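Local coordinates for conjugal transfer protein-like C-terminal domain-containing protein (Enterococcus faecalis, PDB 4EC6) that is of unknown function but, as the VirB8-like C-terminal domain of the plasmid pIP501 transfer protein TraM, probably serves in a type IV secretion-like conjugation machinery, at residues 55-60 against 115-120; 67-72 against 134-139; 138-141 against 146-149. One frame throughout, in Å; residues are numbered along the deposited sequence.

Contact 1. Residues 55-60 against 115-120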
loop_
_atom_site.group_PDB
_atom_site.type_symbol
_atom_site.label_atom_id
_atom_site.label_comp_id
_atom_site.label_asym_id
_atom_site.label_seq_id
_atom_site.Cartn_x
_atom_site.Cartn_y
_atom_site.Cartn_z
ATOM N N SER A 55 4.554 -3.604 -9.545
ATOM C CA SER A 55 4.211 -4.241 -8.292
ATOM C C SER A 55 5.344 -4.920 -7.559
ATOM O O SER A 55 5.521 -4.768 -6.336
ATOM C CB SER A 55 3.147 -5.292 -8.586
ATOM O OG SER A 55 1.952 -4.585 -8.851
ATOM N N LYS A 56 6.084 -5.723 -8.301
ATOM C CA LYS A 56 7.143 -6.492 -7.726
ATOM C C LYS A 56 8.321 -5.642 -7.331
ATOM O O LYS A 56 8.832 -5.869 -6.247
ATOM C CB LYS A 56 7.565 -7.641 -8.633
ATOM C CG LYS A 56 6.452 -8.630 -8.949
ATOM C CD LYS A 56 7.069 -9.934 -9.447
ATOM C CE LYS A 56 6.003 -10.972 -9.794
ATOM N NZ LYS A 56 5.738 -10.820 -11.251
ATOM N N ILE A 57 8.727 -4.644 -8.124
ATOM C CA ILE A 57 9.856 -3.789 -7.686
ATOM C C ILE A 57 9.466 -3.034 -6.431
ATOM O O ILE A 57 10.246 -2.922 -5.469
ATOM C CB ILE A 57 10.289 -2.669 -8.659
ATOM C CG1 ILE A 57 9.899 -2.890 -10.109
ATOM C CG2 ILE A 57 11.800 -2.534 -8.626
ATOM C CD1 ILE A 57 11.022 -3.489 -10.963
ATOM N N ASP A 58 8.245 -2.505 -6.451
ATOM C CA ASP A 58 7.683 -1.774 -5.338
ATOM C C ASP A 58 7.764 -2.562 -4.038
ATOM O O ASP A 58 8.321 -2.092 -3.062
ATOM C CB ASP A 58 6.250 -1.437 -5.739
ATOM C CG ASP A 58 5.380 -0.906 -4.616
ATOM O OD1 ASP A 58 5.753 -0.859 -3.406
ATOM O OD2 ASP A 58 4.254 -0.533 -4.998
ATOM N N THR A 59 7.236 -3.785 -4.041
ATOM C CA THR A 59 7.252 -4.662 -2.881
ATOM C C THR A 59 8.663 -4.993 -2.449
ATOM O O THR A 59 8.999 -4.929 -1.253
ATOM C CB THR A 59 6.476 -5.951 -3.194
ATOM O OG1 THR A 59 5.100 -5.628 -3.304
ATOM C CG2 THR A 59 6.602 -6.970 -2.106
ATOM N N PHE A 60 9.506 -5.356 -3.402
ATOM C CA PHE A 60 10.907 -5.600 -3.074
ATOM C C PHE A 60 11.504 -4.379 -2.333
ATOM O O PHE A 60 12.147 -4.510 -1.279
ATOM C CB PHE A 60 11.701 -5.904 -4.338
ATOM C CG PHE A 60 13.160 -6.018 -4.113
ATOM C CD1 PHE A 60 13.721 -7.178 -3.584
ATOM C CD2 PHE A 60 13.986 -4.978 -4.406
ATOM C CE1 PHE A 60 15.086 -7.267 -3.357
ATOM C CE2 PHE A 60 15.358 -5.081 -4.185
ATOM C CZ PHE A 60 15.909 -6.221 -3.677
ATOM N N LYS A 115 20.254 -0.774 -16.820
ATOM C CA LYS A 115 20.095 -2.193 -16.456
ATOM C C LYS A 115 19.019 -2.462 -15.413
ATOM O O LYS A 115 18.791 -3.612 -15.003
ATOM C CB LYS A 115 21.444 -2.851 -16.103
ATOM C CG LYS A 115 22.614 -1.881 -16.105
ATOM C CD LYS A 115 22.428 -0.882 -14.969
ATOM C CE LYS A 115 22.633 0.563 -15.382
ATOM N NZ LYS A 115 21.731 1.409 -14.554
ATOM N N GLY A 116 18.323 -1.411 -14.999
ATOM C CA GLY A 116 17.275 -1.627 -14.054
ATOM C C GLY A 116 16.298 -0.495 -13.958
ATOM O O GLY A 116 15.770 0.014 -14.970
ATOM N N TYR A 117 16.022 -0.142 -12.712
ATOM C CA TYR A 117 15.071 0.882 -12.423
ATOM C C TYR A 117 15.565 1.687 -11.278
ATOM O O TYR A 117 16.122 1.141 -10.342
ATOM C CB TYR A 117 13.740 0.251 -12.075
ATOM C CG TYR A 117 13.040 -0.237 -13.293
ATOM C CD1 TYR A 117 12.109 0.567 -13.930
ATOM C CD2 TYR A 117 13.309 -1.507 -13.840
ATOM C CE1 TYR A 117 11.451 0.130 -15.055
ATOM C CE2 TYR A 117 12.636 -1.961 -14.965
ATOM C CZ TYR A 117 11.725 -1.123 -15.559
ATOM O OH TYR A 117 11.048 -1.494 -16.695
ATOM N N SER A 118 15.384 2.992 -11.377
ATOM C CA SER A 118 15.525 3.876 -10.249
ATOM C C SER A 118 14.136 3.976 -9.581
ATOM O O SER A 118 13.146 4.333 -10.247
ATOM C CB SER A 118 15.984 5.243 -10.743
ATOM O OG SER A 118 16.041 6.127 -9.651
ATOM N N VAL A 119 14.049 3.629 -8.291
ATOM C CA VAL A 119 12.753 3.664 -7.604
ATOM C C VAL A 119 12.709 4.777 -6.567
ATOM O O VAL A 119 13.705 5.096 -5.940
ATOM C CB VAL A 119 12.351 2.290 -6.977
ATOM C CG1 VAL A 119 12.515 1.183 -7.973
ATOM C CG2 VAL A 119 13.190 1.934 -5.768
ATOM N N GLU A 120 11.552 5.358 -6.349
ATOM C CA GLU A 120 11.405 6.335 -5.260
ATOM C C GLU A 120 10.291 5.968 -4.333
ATOM O O GLU A 120 9.286 5.394 -4.767
ATOM C CB GLU A 120 11.095 7.705 -5.822
ATOM C CG GLU A 120 12.083 8.141 -6.887
ATOM C CD GLU A 120 11.763 9.505 -7.451
ATOM O OE1 GLU A 120 10.709 10.063 -7.142
ATOM O OE2 GLU A 120 12.563 10.034 -8.225
#

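Contact 2. Residues 67-72 against 134-139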
loop_
_atom_site.group_PDB
_atom_site.type_symbol
_atom_site.label_atom_id
_atom_site.label_comp_id
_atom_site.label_asym_id
_atom_site.label_seq_id
_atom_site.Cartn_x
_atom_site.Cartn_y
_atom_site.Cartn_z
ATOM N N TYR A 67 14.744 -3.310 6.315
ATOM C CA TYR A 67 16.051 -3.625 6.847
ATOM C C TYR A 67 17.011 -2.408 6.821
ATOM O O TYR A 67 17.770 -2.153 7.736
ATOM C CB TYR A 67 16.606 -4.862 6.131
ATOM C CG TYR A 67 15.846 -6.069 6.530
ATOM C CD1 TYR A 67 15.970 -6.604 7.850
ATOM C CD2 TYR A 67 14.936 -6.665 5.666
ATOM C CE1 TYR A 67 15.236 -7.710 8.273
ATOM C CE2 TYR A 67 14.179 -7.778 6.085
ATOM C CZ TYR A 67 14.348 -8.276 7.384
ATOM O OH TYR A 67 13.646 -9.356 7.783
ATOM N N TYR A 68 16.933 -1.624 5.785
ATOM C CA TYR A 68 17.728 -0.454 5.671
ATOM C C TYR A 68 17.405 0.516 6.774
ATOM O O TYR A 68 18.295 1.151 7.283
ATOM C CB TYR A 68 17.463 0.192 4.318
ATOM C CG TYR A 68 18.370 1.347 4.026
ATOM C CD1 TYR A 68 19.761 1.142 3.825
ATOM C CD2 TYR A 68 17.852 2.637 3.919
ATOM C CE1 TYR A 68 20.598 2.213 3.562
ATOM C CE2 TYR A 68 18.682 3.713 3.664
ATOM C CZ TYR A 68 20.025 3.493 3.495
ATOM O OH TYR A 68 20.773 4.555 3.217
ATOM N N PHE A 69 16.136 0.619 7.168
ATOM C CA PHE A 69 15.790 1.549 8.254
ATOM C C PHE A 69 15.797 0.896 9.648
ATOM O O PHE A 69 15.379 1.512 10.622
ATOM C CB PHE A 69 14.473 2.302 7.987
ATOM C CG PHE A 69 14.650 3.516 7.127
ATOM C CD1 PHE A 69 14.873 4.779 7.703
ATOM C CD2 PHE A 69 14.615 3.410 5.752
ATOM C CE1 PHE A 69 15.051 5.900 6.908
ATOM C CE2 PHE A 69 14.819 4.519 4.957
ATOM C CZ PHE A 69 15.044 5.752 5.528
ATOM N N SER A 70 16.287 -0.335 9.738
ATOM C CA SER A 70 16.400 -1.001 10.999
ATOM C C SER A 70 17.281 -0.165 11.932
ATOM O O SER A 70 18.239 0.531 11.519
ATOM C CB SER A 70 17.035 -2.355 10.803
ATOM O OG SER A 70 17.681 -2.762 12.012
ATOM N N GLN A 71 16.961 -0.226 13.207
ATOM C CA GLN A 71 17.770 0.521 14.139
ATOM C C GLN A 71 18.863 -0.228 14.881
ATOM O O GLN A 71 19.572 0.404 15.642
ATOM C CB GLN A 71 16.886 1.313 15.062
ATOM C CG GLN A 71 16.382 2.503 14.312
ATOM C CD GLN A 71 15.650 3.416 15.222
ATOM O OE1 GLN A 71 14.424 3.507 15.151
ATOM N NE2 GLN A 71 16.380 4.086 16.110
ATOM N N GLU A 72 19.044 -1.521 14.581
ATOM C CA GLU A 72 20.197 -2.330 14.985
ATOM C C GLU A 72 21.542 -1.584 15.122
ATOM O O GLU A 72 22.146 -1.099 14.156
ATOM C CB GLU A 72 20.340 -3.536 14.075
ATOM C CG GLU A 72 21.509 -4.426 14.410
ATOM C CD GLU A 72 21.527 -4.880 15.867
ATOM O OE1 GLU A 72 20.664 -5.685 16.253
ATOM O OE2 GLU A 72 22.415 -4.450 16.636
ATOM N N GLN A 134 10.100 12.593 3.923
ATOM C CA GLN A 134 11.293 12.465 3.105
ATOM C C GLN A 134 11.022 11.637 1.855
ATOM O O GLN A 134 10.065 10.881 1.784
ATOM C CB GLN A 134 12.472 11.883 3.918
ATOM C CG GLN A 134 12.974 12.858 4.977
ATOM C CD GLN A 134 14.442 12.690 5.319
ATOM O OE1 GLN A 134 14.824 11.869 6.171
ATOM N NE2 GLN A 134 15.276 13.513 4.707
ATOM N N LYS A 135 11.851 11.847 0.847
ATOM C CA LYS A 135 11.933 10.964 -0.297
ATOM C C LYS A 135 13.249 10.157 -0.285
ATOM O O LYS A 135 14.297 10.650 0.128
ATOM C CB LYS A 135 11.791 11.746 -1.582
ATOM C CG LYS A 135 12.233 10.962 -2.778
ATOM C CD LYS A 135 11.411 11.372 -3.966
ATOM C CE LYS A 135 12.001 12.561 -4.680
ATOM N NZ LYS A 135 10.941 13.045 -5.629
ATOM N N ILE A 136 13.146 8.899 -0.678
ATOM C CA ILE A 136 14.281 8.027 -0.809
ATOM C C ILE A 136 14.301 7.438 -2.228
ATOM O O ILE A 136 13.280 6.993 -2.730
ATOM C CB ILE A 136 14.273 6.933 0.269
ATOM C CG1 ILE A 136 15.653 6.327 0.343
ATOM C CG2 ILE A 136 13.188 5.884 0.029
ATOM C CD1 ILE A 136 15.839 5.443 1.538
ATOM N N THR A 137 15.489 7.491 -2.839
ATOM C CA THR A 137 15.765 7.048 -4.190
ATOM C C THR A 137 16.935 6.023 -4.137
ATOM O O THR A 137 17.891 6.172 -3.387
ATOM C CB THR A 137 16.175 8.270 -5.017
ATOM O OG1 THR A 137 15.258 9.309 -4.722
ATOM C CG2 THR A 137 16.113 8.026 -6.516
ATOM N N PHE A 138 16.820 4.957 -4.902
ATOM C CA PHE A 138 17.890 4.003 -5.070
ATOM C C PHE A 138 17.629 3.175 -6.335
ATOM O O PHE A 138 16.511 3.114 -6.829
ATOM C CB PHE A 138 18.052 3.135 -3.839
ATOM C CG PHE A 138 16.835 2.341 -3.456
ATOM C CD1 PHE A 138 16.663 1.030 -3.924
ATOM C CD2 PHE A 138 15.891 2.854 -2.554
ATOM C CE1 PHE A 138 15.564 0.277 -3.541
ATOM C CE2 PHE A 138 14.784 2.079 -2.165
ATOM C CZ PHE A 138 14.614 0.799 -2.654
ATOM N N GLU A 139 18.652 2.556 -6.882
ATOM C CA GLU A 139 18.421 1.693 -8.058
ATOM C C GLU A 139 18.342 0.207 -7.741
ATOM O O GLU A 139 18.805 -0.238 -6.717
ATOM C CB GLU A 139 19.419 2.006 -9.145
ATOM C CG GLU A 139 19.361 3.472 -9.419
ATOM C CD GLU A 139 20.426 3.923 -10.380
ATOM O OE1 GLU A 139 20.972 3.052 -11.134
ATOM O OE2 GLU A 139 20.715 5.157 -10.362
#

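Contact 3. Residues 138-141 against 146-149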
loop_
_atom_site.group_PDB
_atom_site.type_symbol
_atom_site.label_atom_id
_atom_site.label_comp_id
_atom_site.label_asym_id
_atom_site.label_seq_id
_atom_site.Cartn_x
_atom_site.Cartn_y
_atom_site.Cartn_z
ATOM N N PHE A 138 16.820 4.957 -4.902
ATOM C CA PHE A 138 17.890 4.003 -5.070
ATOM C C PHE A 138 17.629 3.175 -6.335
ATOM O O PHE A 138 16.511 3.114 -6.829
ATOM C CB PHE A 138 18.052 3.135 -3.839
ATOM C CG PHE A 138 16.835 2.341 -3.456
ATOM C CD1 PHE A 138 16.663 1.030 -3.924
ATOM C CD2 PHE A 138 15.891 2.854 -2.554
ATOM C CE1 PHE A 138 15.564 0.277 -3.541
ATOM C CE2 PHE A 138 14.784 2.079 -2.165
ATOM C CZ PHE A 138 14.614 0.799 -2.654
ATOM N N GLU A 139 18.652 2.556 -6.882
ATOM C CA GLU A 139 18.421 1.693 -8.058
ATOM C C GLU A 139 18.342 0.207 -7.741
ATOM O O GLU A 139 18.805 -0.238 -6.717
ATOM C CB GLU A 139 19.419 2.006 -9.145
ATOM C CG GLU A 139 19.361 3.472 -9.419
ATOM C CD GLU A 139 20.426 3.923 -10.380
ATOM O OE1 GLU A 139 20.972 3.052 -11.134
ATOM O OE2 GLU A 139 20.715 5.157 -10.362
ATOM N N VAL A 140 17.775 -0.545 -8.655
ATOM C CA VAL A 140 17.378 -1.937 -8.425
ATOM C C VAL A 140 17.557 -2.644 -9.757
ATOM O O VAL A 140 17.310 -2.046 -10.770
ATOM C CB VAL A 140 15.903 -1.960 -8.012
ATOM C CG1 VAL A 140 15.251 -3.303 -8.247
ATOM C CG2 VAL A 140 15.827 -1.625 -6.545
ATOM N N GLU A 141 18.070 -3.866 -9.762
ATOM C CA GLU A 141 18.283 -4.621 -10.997
ATOM C C GLU A 141 17.718 -6.009 -10.836
ATOM O O GLU A 141 17.694 -6.557 -9.727
ATOM C CB GLU A 141 19.749 -4.661 -11.393
ATOM C CG GLU A 141 20.274 -3.319 -11.891
ATOM C CD GLU A 141 21.799 -3.309 -12.043
ATOM O OE1 GLU A 141 22.413 -4.405 -12.141
ATOM O OE2 GLU A 141 22.400 -2.199 -12.027
ATOM N N GLY A 146 15.078 -12.820 -8.899
ATOM C CA GLY A 146 14.446 -11.671 -8.203
ATOM C C GLY A 146 15.071 -10.296 -8.477
ATOM O O GLY A 146 15.043 -9.783 -9.613
ATOM N N PHE A 147 15.618 -9.675 -7.423
ATOM C CA PHE A 147 16.059 -8.264 -7.492
ATOM C C PHE A 147 17.221 -7.982 -6.581
ATOM O O PHE A 147 17.380 -8.650 -5.568
ATOM C CB PHE A 147 14.925 -7.343 -7.091
ATOM C CG PHE A 147 13.688 -7.551 -7.888
ATOM C CD1 PHE A 147 13.576 -7.012 -9.151
ATOM C CD2 PHE A 147 12.635 -8.314 -7.371
ATOM C CE1 PHE A 147 12.430 -7.209 -9.897
ATOM C CE2 PHE A 147 11.482 -8.537 -8.117
ATOM C CZ PHE A 147 11.378 -7.983 -9.384
ATOM N N LEU A 148 18.032 -6.991 -6.942
ATOM C CA LEU A 148 19.035 -6.495 -6.020
ATOM C C LEU A 148 19.094 -4.955 -6.086
ATOM O O LEU A 148 18.885 -4.377 -7.166
ATOM C CB LEU A 148 20.380 -7.096 -6.327
ATOM C CG LEU A 148 20.646 -8.581 -6.060
ATOM C CD1 LEU A 148 21.856 -9.093 -6.826
ATOM C CD2 LEU A 148 20.814 -8.811 -4.570
ATOM N N VAL A 149 19.309 -4.311 -4.929
ATOM C CA VAL A 149 19.617 -2.889 -4.860
ATOM C C VAL A 149 21.063 -2.683 -5.380
ATOM O O VAL A 149 21.953 -3.453 -5.018
ATOM C CB VAL A 149 19.529 -2.369 -3.393
ATOM C CG1 VAL A 149 20.050 -0.953 -3.275
ATOM C CG2 VAL A 149 18.111 -2.477 -2.844
#

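Contact 1. Residues 55-60 against 115-120
Ile57 of the helical segment 55-60 meets Tyr117 and Val119 of segment 115-120, and its two branches divide the work. All contact between the two segments is apolar. The branch methyl CG2 lies 3.8 Å from CG1 of Val119, the two side chains meeting at a slant. The longer arm, through CG1, carries CD1 to the tyrosine ring, 4.2 Å from CD2 of Tyr117, on an approach that is neither over the face nor at the edge. Here the side chains run at about a right angle, with the ring passing the end of the isoleucine. CG of Tyr117 and CG1 of Val119 both stand anti to the carbonyl carbon (chi1 -76° and -49°), which directs ring and methyl toward Ile57. Tyr117 and Val119, two apart on the strand, bring their side chains to the same face, the one under the helix.

Polar groups act beside this patch, within the helix or toward other elements. Thr59 N bonds to Ser55 O at 3.0 Å as part of the regular helix, and Asp58 OD1 forms a salt bridge with Arg62.

The contact lays the start of helix 54-68 on the sheet near the beginning of strand 117-126. Ile57 also reaches Val140 of strand 131-142 and Phe147 of strand 147-157, while Lys56 makes a cation-pi contact with Tyr108 of a second subunit.

Contact 2. Residues 67-72 against 134-139
Ile136 of segment 134-139 reaches with its tip to two aromatic residues of segment 67-72, Tyr68 and Phe69. From CB the chain divides: CG2 takes the position between the backbone N and the carbonyl carbon, while CG1 stands opposite the backbone N (chi1 -163°) and leads away from the strand. The second torsion is also extended (169°), which carries the terminal methyl as far out as the chain allows. That methyl, CD1, makes the contact with both rings. It lies 3.7 Å from CE2 of Phe69, at the edge of the ring and near its plane, the two side chains coming from opposite directions. On Tyr68 it settles 3.9 Å from CE2, with an oblique approach to the ring. In this NTF2-like, VirB8-related domain, the end of helix 54-68 is thereby packed on the antiparallel sheet, close to the centre of the chain. Phe69 is the first residue to leave helical geometry, and Ser70 follows with an ST turn, its OG accepting from Glu72 N at 3.2 Å. Beyond the two segments, Tyr68 also meets Phe64 and Pro153, and the side chain of Phe69 touches Leu123 of strand 117-126.

Contact 3. Residues 138-141 against 146-149
Glu141 and Leu148 form the hydrogen-bonded pair that ties segment 138-141 to 146-149. Glu141 N donates to Leu148 O at 2.8 Å, and Leu148 N returns a bond to Glu141 O, both fairly straight at the hydrogen (158° and 157°). Val140 and Val149 follow as the non-hydrogen-bonded pair, with CA atoms 4.3 Å apart. Alpha-carbon hydrogens add to the grip, as where Val140 CA comes to 3.1 Å from Leu148 O.

The close-packed side carries Val140 and Val149. CG2 of Val149 rests 3.8 Å from CE1 of Phe138, whose ring lies across the valine at about a right angle. CG of Phe138 stands between the backbone N and the carbonyl carbon (chi1 59°), which swings the ring over toward the neighbouring strand. Farther along, CG1 of Val140 approaches CD1 of Phe147 at 4.2 Å, an oblique touch. Helix 54-68 lies on this side, through Ile57, Phe60 and Phe64.

The face of Glu141 and Leu148 is looser and only partly buried. The Leu148 side chain comes no nearer than CB, 4.4 Å from Glu141 O, and the carboxylate of Glu141 leads away from the partner strand. Glu139, likewise partly exposed, has its end directed outward, with a long, weak ion pair to Lys115. Gly146 contributes almost nothing to the buried surface.

Alternating hydrogen-bonded and non-hydrogen-bonded pairs, with a short connection between the strands, mark an antiparallel beta hairpin, here joining strands 131-142 and 147-157 of the NTF2-like sheet.

Overall arrangement
Contacts 1 and 2 both hold helix 54-68 to the antiparallel sheet, the first near the helix start, the second at its end, their centres about 14 Å apart. Both are buried and wholly apolar across their segments, contact 2 lying nearer the middle of the chain. Contact 3 is of another kind: it joins two adjacent strands by backbone hydrogen bonds and is only partly buried, with an apolar face under the helix and a more open face carrying Glu141 and Leu148. It shares Phe138 and Glu139 with contact 2. Strand 131-142 also pairs with strand 117-126 of contact 1, Val119 N probably bonding to Phe138 O. Contacts 1 and 3 touch the second subunit; contact 2 does not.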